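Local coordinates for protein 2-oxoglutarate dehydrogenase E3 component (Thermus thermophilus, PDB 2YQU) that probably oxidises the dihydrolipoyl groups of 2-oxo acid dehydrogenase complexes with NAD+ as electron acceptor, using one bound FAD per subunit, at residues 21-26 and 320-325; 144-149 and 232-237; 274-279 and 291-296. All coordinates share one frame; numbering follows the deposited sequence.

Contact 1. Residues 21-26 and 320-325; sequences AQLGMK and AVEHMV
Met-25 and Val-325 pass one another antiparallel, and the sulfur of Met-25 makes the closest touch of this mainly apolar contact, SD lying 3.6 Å from CG2 of Val-325. Met-25 CG rests against the same methyl. Beyond CG the methionine runs straight to SD and then bends, chi3 83°, bringing CE to 4.3 Å from SD of Met-324. With chi1 175°, CG1 of Val-325 is anti to the backbone N and CG2 beside it, and CG2 is the methyl that faces Met-25 and Leu-23. CB of Leu-23 lies 4.1 Å from CG2 of Val-325. Leu-23 reaches farther with CD1, which meets the helix backbone 3.8 Å from O of Val-321, close to CG2 of the same valine. It also meets CG of Glu-322, the two side chains crossing at about a right angle; the carboxylate itself is engaged by Arg-19 in a salt bridge. Gly-24, with positive phi, completes a Schellman motif after helix 11-22, turning the chain toward strand 27-31. The contact thus packs the turn that follows helix 11-22 against the last turns of helix 310-326, beside strand 2-7, whose Leu-4 touches Met-25, Val-321 and Met-324.

Contact 2. Residues 144-149 and 232-237; sequences PPWAQV and TAVVPE
The carbonyl oxygen of Val-234 accepts the backbone N-H of Gln-148 in the shorter of two backbone hydrogen bonds, 2.9 Å from N to O and nearly straight at 165°. The return bond runs from N of Val-234 to O of Trp-146, 3.1 Å, with the donor tilted 31° from the carbonyl plane. Together they bridge Ala-147 to Val-234. Trp-146 closes one flank, its CB 3.1 Å from O of Thr-232. Its CG stands between the backbone N and the carbonyl carbon (chi1 46°), and from there the ring edge reaches Val-234, CZ3 to CG2 3.8 Å, near the ring plane. CB of Pro-144 lies over one face of the indole, displaced toward its rim. An alanine in place of Trp-146 would probably leave Val-234 CG2 and the proline without their aromatic partner and open a gap beside the strand. On the other flank, Gln-148 lies alongside Val-235, with OE1 3.6 Å from CG2 of Val-235, while CD of Pro-236 packs 3.4 Å from O of Gln-148. A type I turn, Pro-144 to Ala-147, leads into this isolated beta bridge, which fastens a connecting loop to the outer strand 231-237 of a three-stranded antiparallel sheet, next to Val-231 of the NAD(+) site.

Contact 3. Residues 274-279 and 291-296; sequences AGLSTD and RTRVPH
The guanidinium of Arg-293 meets O of Gly-275 at its edge, near the plane, while OG of Ser-277 approaches obliquely. NE of Arg-293 donates to O of Gly-275 over 2.8 Å, arriving in the carbonyl plane, although the oxygen sits 28° out of the guanidinium plane and the hydrogen bond is bent, 133° at the hydrogen. NH1 adds a weak second bond to the same oxygen at 3.1 Å, so two N-H groups of one arginine converge on a single carbonyl. OG of Ser-277 is also 3.1 Å from NH1 of Arg-293. The arginine chain lies extended from CG to NE, and its first torsion, chi1 72°, sets CG between the backbone N and the carbonyl carbon, where it meets CD2 of Leu-276.

Beside these bonds, Leu-276 supplies the apolar part of the contact. Its CD2 branch is 3.7 Å from CG2 of Val-294 and 3.5 Å from OG1 of Thr-292, and the leucine crosses both of these side chains at about a right angle. CG2 of Val-294 also comes within 3.3 Å of O of Ala-274. The hydroxyl of Thr-292 has a partner beyond the two segments in the carbonyl O of Ile-297, and Ile-297 also touches Ala-274 and Leu-276, placing this packing beside strand 297-299.

Gly-275 has positive phi, a conformation that favours glycine, and presents its carbonyl to the arginine. Both segments belong to the long connection between strands 262-264 and 297-299. The chemistry is that of a buried leucine next to an exposed arginine: the guanidinium charge would probably polarise the Gly-275 carbonyl and strengthen the hold of one loop limb on the other, without any carboxylate taking part across the contact.

Contacts 1 and 3 are neighbours, their centres 20 Å apart, and they touch where CE1 of His-323 packs 3.7 Å from CD of Arg-291. Both border the five-stranded parallel sheet of the FAD-binding domain, contact 1 beside strand 2-7 and contact 3 beside the outer strand 297-299. Contact 2 stands apart, its centre 45 Å from that of contact 1 and 35 Å from that of contact 3. Along the chain, 21-26 comes first; contact 2 forms in the excursion that builds the NAD-binding domain, contact 3 forms as the chain re-enters the FAD-binding domain, and 320-325 then completes contact 1, as in this oxidoreductase family.

Contact 1. Residues 21-26 and 320-325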
ATOM      1  N   ALA A  21      22.894 -21.016  -2.723  1.00 16.82           N
ATOM      2  CA  ALA A  21      22.556 -22.129  -3.608  1.00 17.00           C
ATOM      3  C   ALA A  21      22.347 -21.643  -5.040  1.00 17.36           C
ATOM      4  O   ALA A  21      22.827 -22.268  -5.981  1.00 17.54           O
ATOM      5  CB  ALA A  21      21.317 -22.861  -3.111  1.00 17.34           C
ATOM      6  N   GLN A  22      21.637 -20.528  -5.205  1.00 17.25           N
ATOM      7  CA  GLN A  22      21.414 -19.936  -6.523  1.00 17.56           C
ATOM      8  C   GLN A  22      22.722 -19.540  -7.206  1.00 17.69           C
ATOM      9  O   GLN A  22      22.819 -19.563  -8.431  1.00 17.94           O
ATOM     10  CB  GLN A  22      20.495 -18.715  -6.422  1.00 17.46           C
ATOM     11  CG  GLN A  22      19.061 -19.059  -6.078  1.00 16.78           C
ATOM     12  CD  GLN A  22      18.153 -17.834  -6.000  1.00 17.50           C
ATOM     13  OE1 GLN A  22      18.631 -16.693  -6.007  1.00 18.18           O
ATOM     14  NE2 GLN A  22      16.848 -18.072  -5.929  1.00 18.04           N
ATOM     15  N   LEU A  23      23.725 -19.187  -6.409  1.00 17.93           N
ATOM     16  CA  LEU A  23      25.032 -18.785  -6.930  1.00 18.40           C
ATOM     17  C   LEU A  23      25.931 -19.986  -7.224  1.00 18.43           C
ATOM     18  O   LEU A  23      27.015 -19.828  -7.778  1.00 18.51           O
ATOM     19  CB  LEU A  23      25.723 -17.835  -5.946  1.00 18.73           C
ATOM     20  CG  LEU A  23      25.015 -16.482  -5.801  1.00 19.60           C
ATOM     21  CD1 LEU A  23      25.491 -15.757  -4.552  1.00 20.73           C
ATOM     22  CD2 LEU A  23      25.217 -15.628  -7.038  1.00 21.24           C
ATOM     23  N   GLY A  24      25.469 -21.177  -6.853  1.00 18.62           N
ATOM     24  CA  GLY A  24      26.159 -22.418  -7.153  1.00 18.54           C
ATOM     25  C   GLY A  24      26.960 -22.999  -6.007  1.00 18.65           C
ATOM     26  O   GLY A  24      27.740 -23.924  -6.210  1.00 18.52           O
ATOM     27  N   MET A  25      26.780 -22.458  -4.809  1.00 18.57           N
ATOM     28  CA  MET A  25      27.481 -22.942  -3.623  1.00 18.27           C
ATOM     29  C   MET A  25      26.824 -24.207  -3.073  1.00 18.08           C
ATOM     30  O   MET A  25      25.605 -24.388  -3.174  1.00 18.16           O
ATOM     31  CB  MET A  25      27.487 -21.862  -2.526  1.00 18.23           C
ATOM     32  CG  MET A  25      28.165 -20.552  -2.917  1.00 18.35           C
ATOM     33  SD  MET A  25      28.309 -19.425  -1.511  1.00 19.54           S
ATOM     34  CE  MET A  25      29.792 -20.078  -0.775  1.00 19.76           C
ATOM     35  N   LYS A  26      27.642 -25.077  -2.488  1.00 17.70           N
ATOM     36  CA  LYS A  26      27.147 -26.218  -1.729  1.00 17.80           C
ATOM     37  C   LYS A  26      26.984 -25.733  -0.307  1.00 17.31           C
ATOM     38  O   LYS A  26      27.960 -25.354   0.328  1.00 16.36           O
ATOM     39  CB  LYS A  26      28.138 -27.383  -1.769  1.00 18.02           C
ATOM     40  CG  LYS A  26      27.712 -28.580  -0.948  1.00 19.82           C
ATOM     41  CD  LYS A  26      28.758 -29.695  -0.984  1.00 20.99           C
ATOM     42  CE  LYS A  26      28.301 -30.923  -0.203  1.00 22.90           C
ATOM     43  NZ  LYS A  26      29.470 -31.769   0.242  1.00 23.81           N
ATOM     44  N   ALA A 320      26.275 -10.719   1.706  1.00 15.65           N
ATOM     45  CA  ALA A 320      27.383 -11.506   2.236  1.00 15.67           C
ATOM     46  C   ALA A 320      27.760 -12.631   1.280  1.00 16.14           C
ATOM     47  O   ALA A 320      28.932 -12.797   0.944  1.00 16.32           O
ATOM     48  CB  ALA A 320      27.023 -12.087   3.595  1.00 15.32           C
ATOM     49  N   VAL A 321      26.764 -13.384   0.826  1.00 16.61           N
ATOM     50  CA  VAL A 321      27.026 -14.548  -0.030  1.00 17.08           C
ATOM     51  C   VAL A 321      27.405 -14.122  -1.446  1.00 17.59           C
ATOM     52  O   VAL A 321      28.196 -14.782  -2.108  1.00 17.86           O
ATOM     53  CB  VAL A 321      25.863 -15.581  -0.030  1.00 17.17           C
ATOM     54  CG1 VAL A 321      25.599 -16.084   1.389  1.00 17.23           C
ATOM     55  CG2 VAL A 321      24.598 -15.031  -0.655  1.00 17.62           C
ATOM     56  N   GLU A 322      26.852 -13.007  -1.904  1.00 18.02           N
ATOM     57  CA  GLU A 322      27.267 -12.435  -3.178  1.00 18.74           C
ATOM     58  C   GLU A 322      28.724 -11.954  -3.125  1.00 18.90           C
ATOM     59  O   GLU A 322      29.433 -12.029  -4.121  1.00 19.37           O
ATOM     60  CB  GLU A 322      26.311 -11.310  -3.582  1.00 19.03           C
ATOM     61  CG  GLU A 322      24.992 -11.851  -4.106  1.00 19.94           C
ATOM     62  CD  GLU A 322      24.046 -10.785  -4.627  1.00 22.20           C
ATOM     63  OE1 GLU A 322      23.009 -11.173  -5.208  1.00 20.97           O
ATOM     64  OE2 GLU A 322      24.324  -9.571  -4.455  1.00 23.37           O
ATOM     65  N   HIS A 323      29.175 -11.491  -1.961  1.00 18.75           N
ATOM     66  CA  HIS A 323      30.576 -11.092  -1.792  1.00 18.94           C
ATOM     67  C   HIS A 323      31.490 -12.313  -1.775  1.00 19.03           C
ATOM     68  O   HIS A 323      32.567 -12.288  -2.360  1.00 19.07           O
ATOM     69  CB  HIS A 323      30.781 -10.295  -0.510  1.00 18.74           C
ATOM     70  CG  HIS A 323      32.168  -9.757  -0.355  1.00 19.36           C
ATOM     71  ND1 HIS A 323      33.030 -10.188   0.631  1.00 20.75           N
ATOM     72  CD2 HIS A 323      32.856  -8.849  -1.084  1.00 20.77           C
ATOM     73  CE1 HIS A 323      34.180  -9.545   0.520  1.00 22.14           C
ATOM     74  NE2 HIS A 323      34.098  -8.724  -0.511  1.00 21.55           N
ATOM     75  N   MET A 324      31.050 -13.371  -1.107  1.00 19.11           N
ATOM     76  CA  MET A 324      31.793 -14.631  -1.074  1.00 19.42           C
ATOM     77  C   MET A 324      32.118 -15.111  -2.493  1.00 20.15           C
ATOM     78  O   MET A 324      33.251 -15.474  -2.787  1.00 20.46           O
ATOM     79  CB  MET A 324      30.983 -15.722  -0.359  1.00 19.17           C
ATOM     80  CG  MET A 324      30.854 -15.541   1.130  1.00 18.74           C
ATOM     81  SD  MET A 324      29.620 -16.647   1.803  1.00 17.71           S
ATOM     82  CE  MET A 324      29.270 -15.857   3.366  1.00 17.90           C
ATOM     83  N   VAL A 325      31.118 -15.103  -3.365  1.00 21.06           N
ATOM     84  CA  VAL A 325      31.250 -15.702  -4.699  1.00 21.96           C
ATOM     85  C   VAL A 325      31.857 -14.731  -5.722  1.00 22.90           C
ATOM     86  O   VAL A 325      32.708 -15.124  -6.519  1.00 22.72           O
ATOM     87  CB  VAL A 325      29.886 -16.236  -5.191  1.00 22.15           C
ATOM     88  CG1 VAL A 325      29.967 -16.750  -6.642  1.00 22.28           C
ATOM     89  CG2 VAL A 325      29.381 -17.336  -4.258  1.00 21.96           C
TER

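Contact 2. Residues 144-149 and 232-237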
ATOM      1  N   PRO A 144      17.002  -7.477  31.958  1.00 19.37           N
ATOM      2  CA  PRO A 144      17.820  -6.858  33.007  1.00 19.81           C
ATOM      3  C   PRO A 144      17.720  -7.646  34.315  1.00 20.01           C
ATOM      4  O   PRO A 144      16.699  -8.290  34.556  1.00 19.79           O
ATOM      5  CB  PRO A 144      17.209  -5.463  33.161  1.00 19.66           C
ATOM      6  CG  PRO A 144      16.495  -5.218  31.860  1.00 20.02           C
ATOM      7  CD  PRO A 144      15.980  -6.548  31.440  1.00 19.49           C
ATOM      8  N   PRO A 145      18.758  -7.607  35.147  1.00 20.23           N
ATOM      9  CA  PRO A 145      18.766  -8.400  36.386  1.00 20.45           C
ATOM     10  C   PRO A 145      17.620  -8.073  37.352  1.00 20.53           C
ATOM     11  O   PRO A 145      17.239  -8.942  38.134  1.00 20.64           O
ATOM     12  CB  PRO A 145      20.129  -8.075  37.013  1.00 20.25           C
ATOM     13  CG  PRO A 145      20.941  -7.505  35.921  1.00 20.17           C
ATOM     14  CD  PRO A 145      19.993  -6.818  34.984  1.00 20.50           C
ATOM     15  N   TRP A 146      17.075  -6.860  37.280  1.00 20.97           N
ATOM     16  CA  TRP A 146      15.954  -6.462  38.142  1.00 21.49           C
ATOM     17  C   TRP A 146      14.604  -7.011  37.686  1.00 21.74           C
ATOM     18  O   TRP A 146      13.631  -6.942  38.430  1.00 21.95           O
ATOM     19  CB  TRP A 146      15.870  -4.933  38.288  1.00 21.62           C
ATOM     20  CG  TRP A 146      16.001  -4.144  37.025  1.00 22.16           C
ATOM     21  CD1 TRP A 146      17.102  -3.461  36.606  1.00 22.62           C
ATOM     22  CD2 TRP A 146      14.997  -3.937  36.017  1.00 23.25           C
ATOM     23  NE1 TRP A 146      16.852  -2.846  35.404  1.00 23.96           N
ATOM     24  CE2 TRP A 146      15.567  -3.119  35.019  1.00 23.18           C
ATOM     25  CE3 TRP A 146      13.668  -4.361  35.855  1.00 23.51           C
ATOM     26  CZ2 TRP A 146      14.868  -2.721  33.881  1.00 23.85           C
ATOM     27  CZ3 TRP A 146      12.971  -3.960  34.720  1.00 23.56           C
ATOM     28  CH2 TRP A 146      13.572  -3.150  33.752  1.00 23.74           C
ATOM     29  N   ALA A 147      14.537  -7.535  36.466  1.00 21.83           N
ATOM     30  CA  ALA A 147      13.315  -8.149  35.958  1.00 22.25           C
ATOM     31  C   ALA A 147      13.336  -9.649  36.192  1.00 22.46           C
ATOM     32  O   ALA A 147      14.100 -10.371  35.557  1.00 22.63           O
ATOM     33  CB  ALA A 147      13.137  -7.843  34.479  1.00 22.46           C
ATOM     34  N   GLN A 148      12.501 -10.110  37.117  1.00 22.65           N
ATOM     35  CA  GLN A 148      12.407 -11.532  37.433  1.00 23.07           C
ATOM     36  C   GLN A 148      11.374 -12.180  36.516  1.00 22.78           C
ATOM     37  O   GLN A 148      10.195 -12.267  36.845  1.00 22.78           O
ATOM     38  CB  GLN A 148      12.056 -11.734  38.915  1.00 23.50           C
ATOM     39  CG  GLN A 148      13.115 -11.167  39.866  1.00 25.05           C
ATOM     40  CD  GLN A 148      12.693 -11.184  41.327  1.00 26.92           C
ATOM     41  OE1 GLN A 148      12.937 -10.217  42.055  1.00 30.12           O
ATOM     42  NE2 GLN A 148      12.066 -12.272  41.758  1.00 26.89           N
ATOM     43  N   VAL A 149      11.844 -12.599  35.349  1.00 22.45           N
ATOM     44  CA  VAL A 149      11.015 -13.230  34.334  1.00 22.50           C
ATOM     45  C   VAL A 149      10.833 -14.700  34.684  1.00 22.56           C
ATOM     46  O   VAL A 149      11.810 -15.453  34.729  1.00 22.99           O
ATOM     47  CB  VAL A 149      11.675 -13.099  32.939  1.00 22.32           C
ATOM     48  CG1 VAL A 149      10.906 -13.889  31.871  1.00 21.73           C
ATOM     49  CG2 VAL A 149      11.783 -11.637  32.556  1.00 22.76           C
ATOM     50  N   THR A 232      12.501  -0.169  38.395  1.00 20.97           N
ATOM     51  CA  THR A 232      13.581  -0.652  39.252  1.00 21.10           C
ATOM     52  C   THR A 232      13.427  -2.128  39.607  1.00 21.20           C
ATOM     53  O   THR A 232      14.400  -2.761  40.022  1.00 21.62           O
ATOM     54  CB  THR A 232      13.658   0.180  40.538  1.00 21.04           C
ATOM     55  OG1 THR A 232      12.364   0.283  41.141  1.00 21.68           O
ATOM     56  CG2 THR A 232      14.054   1.609  40.239  1.00 21.21           C
ATOM     57  N   ALA A 233      12.220  -2.674  39.465  1.00 20.89           N
ATOM     58  CA  ALA A 233      11.995  -4.101  39.690  1.00 21.04           C
ATOM     59  C   ALA A 233      10.726  -4.584  38.999  1.00 21.26           C
ATOM     60  O   ALA A 233       9.765  -3.839  38.861  1.00 21.09           O
ATOM     61  CB  ALA A 233      11.907  -4.403  41.194  1.00 21.31           C
ATOM     62  N   VAL A 234      10.746  -5.835  38.560  1.00 21.46           N
ATOM     63  CA  VAL A 234       9.540  -6.527  38.124  1.00 21.79           C
ATOM     64  C   VAL A 234       9.564  -7.882  38.799  1.00 22.52           C
ATOM     65  O   VAL A 234      10.514  -8.638  38.630  1.00 22.73           O
ATOM     66  CB  VAL A 234       9.473  -6.688  36.595  1.00 21.66           C
ATOM     67  CG1 VAL A 234       8.167  -7.383  36.182  1.00 21.44           C
ATOM     68  CG2 VAL A 234       9.589  -5.327  35.918  1.00 20.41           C
ATOM     69  N   VAL A 235       8.530  -8.172  39.582  1.00 23.34           N
ATOM     70  CA  VAL A 235       8.499  -9.375  40.408  1.00 24.39           C
ATOM     71  C   VAL A 235       7.162 -10.095  40.258  1.00 24.72           C
ATOM     72  O   VAL A 235       6.114  -9.474  40.361  1.00 24.74           O
ATOM     73  CB  VAL A 235       8.718  -9.034  41.907  1.00 24.42           C
ATOM     74  CG1 VAL A 235       8.854 -10.311  42.735  1.00 24.98           C
ATOM     75  CG2 VAL A 235       9.942  -8.150  42.090  1.00 25.33           C
ATOM     76  N   PRO A 236       7.183 -11.397  39.997  1.00 25.69           N
ATOM     77  CA  PRO A 236       5.938 -12.171  39.978  1.00 26.34           C
ATOM     78  C   PRO A 236       5.323 -12.294  41.371  1.00 26.92           C
ATOM     79  O   PRO A 236       6.036 -12.291  42.369  1.00 26.90           O
ATOM     80  CB  PRO A 236       6.363 -13.540  39.432  1.00 26.39           C
ATOM     81  CG  PRO A 236       7.831 -13.608  39.572  1.00 26.42           C
ATOM     82  CD  PRO A 236       8.360 -12.219  39.670  1.00 25.81           C
ATOM     83  N   GLU A 237       3.999 -12.356  41.412  1.00 27.84           N
ATOM     84  CA  GLU A 237       3.241 -12.586  42.640  1.00 28.60           C
ATOM     85  C   GLU A 237       2.295 -13.767  42.411  1.00 29.07           C
ATOM     86  O   GLU A 237       2.277 -14.347  41.321  1.00 29.07           O
ATOM     87  CB  GLU A 237       2.485 -11.313  43.025  1.00 28.72           C
ATOM     88  CG  GLU A 237       3.416 -10.183  43.441  1.00 29.58           C
ATOM     89  CD  GLU A 237       2.728  -8.842  43.604  1.00 30.99           C
ATOM     90  OE1 GLU A 237       3.267  -8.002  44.349  1.00 34.01           O
ATOM     91  OE2 GLU A 237       1.668  -8.611  42.992  1.00 33.35           O
TER

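Contact 3. Residues 274-279 and 291-296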
ATOM      1  N   ALA A 274      37.243 -19.512  16.820  1.00 23.90           N
ATOM      2  CA  ALA A 274      37.414 -18.990  15.465  1.00 23.84           C
ATOM      3  C   ALA A 274      38.327 -17.766  15.416  1.00 23.51           C
ATOM      4  O   ALA A 274      38.610 -17.261  14.342  1.00 23.79           O
ATOM      5  CB  ALA A 274      36.069 -18.646  14.873  1.00 23.71           C
ATOM      6  N   GLY A 275      38.774 -17.299  16.581  1.00 23.45           N
ATOM      7  CA  GLY A 275      39.621 -16.125  16.696  1.00 23.23           C
ATOM      8  C   GLY A 275      38.796 -14.854  16.694  1.00 23.00           C
ATOM      9  O   GLY A 275      39.284 -13.792  16.318  1.00 23.01           O
ATOM     10  N   LEU A 276      37.542 -14.975  17.123  1.00 22.48           N
ATOM     11  CA  LEU A 276      36.590 -13.876  17.096  1.00 22.43           C
ATOM     12  C   LEU A 276      36.140 -13.507  18.496  1.00 22.52           C
ATOM     13  O   LEU A 276      36.210 -14.312  19.421  1.00 22.42           O
ATOM     14  CB  LEU A 276      35.360 -14.252  16.271  1.00 22.19           C
ATOM     15  CG  LEU A 276      35.622 -14.649  14.821  1.00 22.13           C
ATOM     16  CD1 LEU A 276      34.339 -15.157  14.164  1.00 21.75           C
ATOM     17  CD2 LEU A 276      36.212 -13.479  14.050  1.00 22.95           C
ATOM     18  N   SER A 277      35.662 -12.278  18.627  1.00 22.83           N
ATOM     19  CA  SER A 277      35.077 -11.813  19.881  1.00 23.33           C
ATOM     20  C   SER A 277      33.942 -10.828  19.629  1.00 22.96           C
ATOM     21  O   SER A 277      33.786 -10.298  18.527  1.00 23.26           O
ATOM     22  CB  SER A 277      36.144 -11.173  20.768  1.00 23.40           C
ATOM     23  OG  SER A 277      36.794 -10.109  20.108  1.00 25.61           O
ATOM     24  N   THR A 278      33.145 -10.604  20.666  1.00 22.51           N
ATOM     25  CA  THR A 278      32.070  -9.624  20.617  1.00 22.25           C
ATOM     26  C   THR A 278      32.517  -8.298  21.207  1.00 21.48           C
ATOM     27  O   THR A 278      33.426  -8.249  22.041  1.00 21.21           O
ATOM     28  CB  THR A 278      30.840 -10.140  21.382  1.00 22.31           C
ATOM     29  OG1 THR A 278      31.217 -10.549  22.706  1.00 22.25           O
ATOM     30  CG2 THR A 278      30.299 -11.409  20.739  1.00 23.06           C
ATOM     31  N   ASP A 279      31.858  -7.223  20.780  1.00 20.99           N
ATOM     32  CA  ASP A 279      32.091  -5.906  21.348  1.00 20.42           C
ATOM     33  C   ASP A 279      31.253  -5.721  22.619  1.00 20.20           C
ATOM     34  O   ASP A 279      30.702  -6.678  23.153  1.00 19.83           O
ATOM     35  CB  ASP A 279      31.844  -4.801  20.307  1.00 20.06           C
ATOM     36  CG  ASP A 279      30.385  -4.686  19.868  1.00 20.15           C
ATOM     37  OD1 ASP A 279      29.471  -5.224  20.536  1.00 17.66           O
ATOM     38  OD2 ASP A 279      30.068  -4.052  18.842  1.00 19.04           O
ATOM     39  N   ARG A 291      32.237  -9.039   6.521  1.00 20.25           N
ATOM     40  CA  ARG A 291      33.273  -9.955   6.991  1.00 20.08           C
ATOM     41  C   ARG A 291      33.660  -9.606   8.420  1.00 20.04           C
ATOM     42  O   ARG A 291      33.814  -8.432   8.762  1.00 19.06           O
ATOM     43  CB  ARG A 291      34.545  -9.849   6.145  1.00 20.34           C
ATOM     44  CG  ARG A 291      34.415 -10.221   4.700  1.00 20.44           C
ATOM     45  CD  ARG A 291      35.675  -9.870   3.895  1.00 21.86           C
ATOM     46  NE  ARG A 291      35.875  -8.422   3.828  1.00 23.46           N
ATOM     47  CZ  ARG A 291      36.755  -7.804   3.034  1.00 24.99           C
ATOM     48  NH1 ARG A 291      37.523  -8.485   2.195  1.00 25.53           N
ATOM     49  NH2 ARG A 291      36.854  -6.484   3.072  1.00 25.65           N
ATOM     50  N   THR A 292      33.864 -10.629   9.239  1.00 19.95           N
ATOM     51  CA  THR A 292      34.495 -10.447  10.537  1.00 20.12           C
ATOM     52  C   THR A 292      35.983 -10.227  10.287  1.00 21.16           C
ATOM     53  O   THR A 292      36.423 -10.143   9.128  1.00 20.50           O
ATOM     54  CB  THR A 292      34.302 -11.685  11.442  1.00 20.13           C
ATOM     55  OG1 THR A 292      34.977 -12.813  10.865  1.00 19.04           O
ATOM     56  CG2 THR A 292      32.836 -12.113  11.528  1.00 19.51           C
ATOM     57  N   ARG A 293      36.759 -10.164  11.362  1.00 22.19           N
ATOM     58  CA  ARG A 293      38.202  -9.998  11.241  1.00 23.23           C
ATOM     59  C   ARG A 293      38.879 -11.248  10.656  1.00 23.15           C
ATOM     60  O   ARG A 293      40.013 -11.170  10.181  1.00 23.92           O
ATOM     61  CB  ARG A 293      38.819  -9.599  12.586  1.00 23.66           C
ATOM     62  CG  ARG A 293      38.867 -10.692  13.631  1.00 25.75           C
ATOM     63  CD  ARG A 293      39.625 -10.275  14.882  1.00 28.48           C
ATOM     64  NE  ARG A 293      39.216 -11.029  16.065  1.00 30.44           N
ATOM     65  CZ  ARG A 293      39.401 -10.625  17.323  1.00 32.20           C
ATOM     66  NH1 ARG A 293      39.000 -11.397  18.327  1.00 33.10           N
ATOM     67  NH2 ARG A 293      39.971  -9.450  17.592  1.00 34.20           N
ATOM     68  N   VAL A 294      38.193 -12.390  10.705  1.00 22.73           N
ATOM     69  CA  VAL A 294      38.623 -13.594   9.997  1.00 22.51           C
ATOM     70  C   VAL A 294      37.902 -13.590   8.648  1.00 22.29           C
ATOM     71  O   VAL A 294      36.691 -13.796   8.602  1.00 21.23           O
ATOM     72  CB  VAL A 294      38.288 -14.869  10.792  1.00 22.71           C
ATOM     73  CG1 VAL A 294      38.648 -16.098   9.996  1.00 23.07           C
ATOM     74  CG2 VAL A 294      39.013 -14.853  12.125  1.00 23.24           C
ATOM     75  N   PRO A 295      38.635 -13.348   7.559  1.00 22.16           N
ATOM     76  CA  PRO A 295      38.027 -12.938   6.280  1.00 21.95           C
ATOM     77  C   PRO A 295      36.996 -13.887   5.644  1.00 21.36           C
ATOM     78  O   PRO A 295      36.133 -13.405   4.925  1.00 22.42           O
ATOM     79  CB  PRO A 295      39.237 -12.786   5.343  1.00 22.10           C
ATOM     80  CG  PRO A 295      40.415 -12.685   6.217  1.00 22.54           C
ATOM     81  CD  PRO A 295      40.103 -13.454   7.455  1.00 22.39           C
ATOM     82  N   HIS A 296      37.100 -15.195   5.876  1.00 20.74           N
ATOM     83  CA  HIS A 296      36.140 -16.159   5.329  1.00 19.70           C
ATOM     84  C   HIS A 296      34.929 -16.399   6.243  1.00 18.34           C
ATOM     85  O   HIS A 296      34.084 -17.242   5.944  1.00 17.55           O
ATOM     86  CB  HIS A 296      36.827 -17.501   5.032  1.00 20.07           C
ATOM     87  CG  HIS A 296      37.285 -18.231   6.255  1.00 21.47           C
ATOM     88  ND1 HIS A 296      38.522 -18.022   6.823  1.00 23.99           N
ATOM     89  CD2 HIS A 296      36.665 -19.152   7.032  1.00 22.94           C
ATOM     90  CE1 HIS A 296      38.649 -18.791   7.892  1.00 23.59           C
ATOM     91  NE2 HIS A 296      37.534 -19.483   8.043  1.00 22.77           N
TER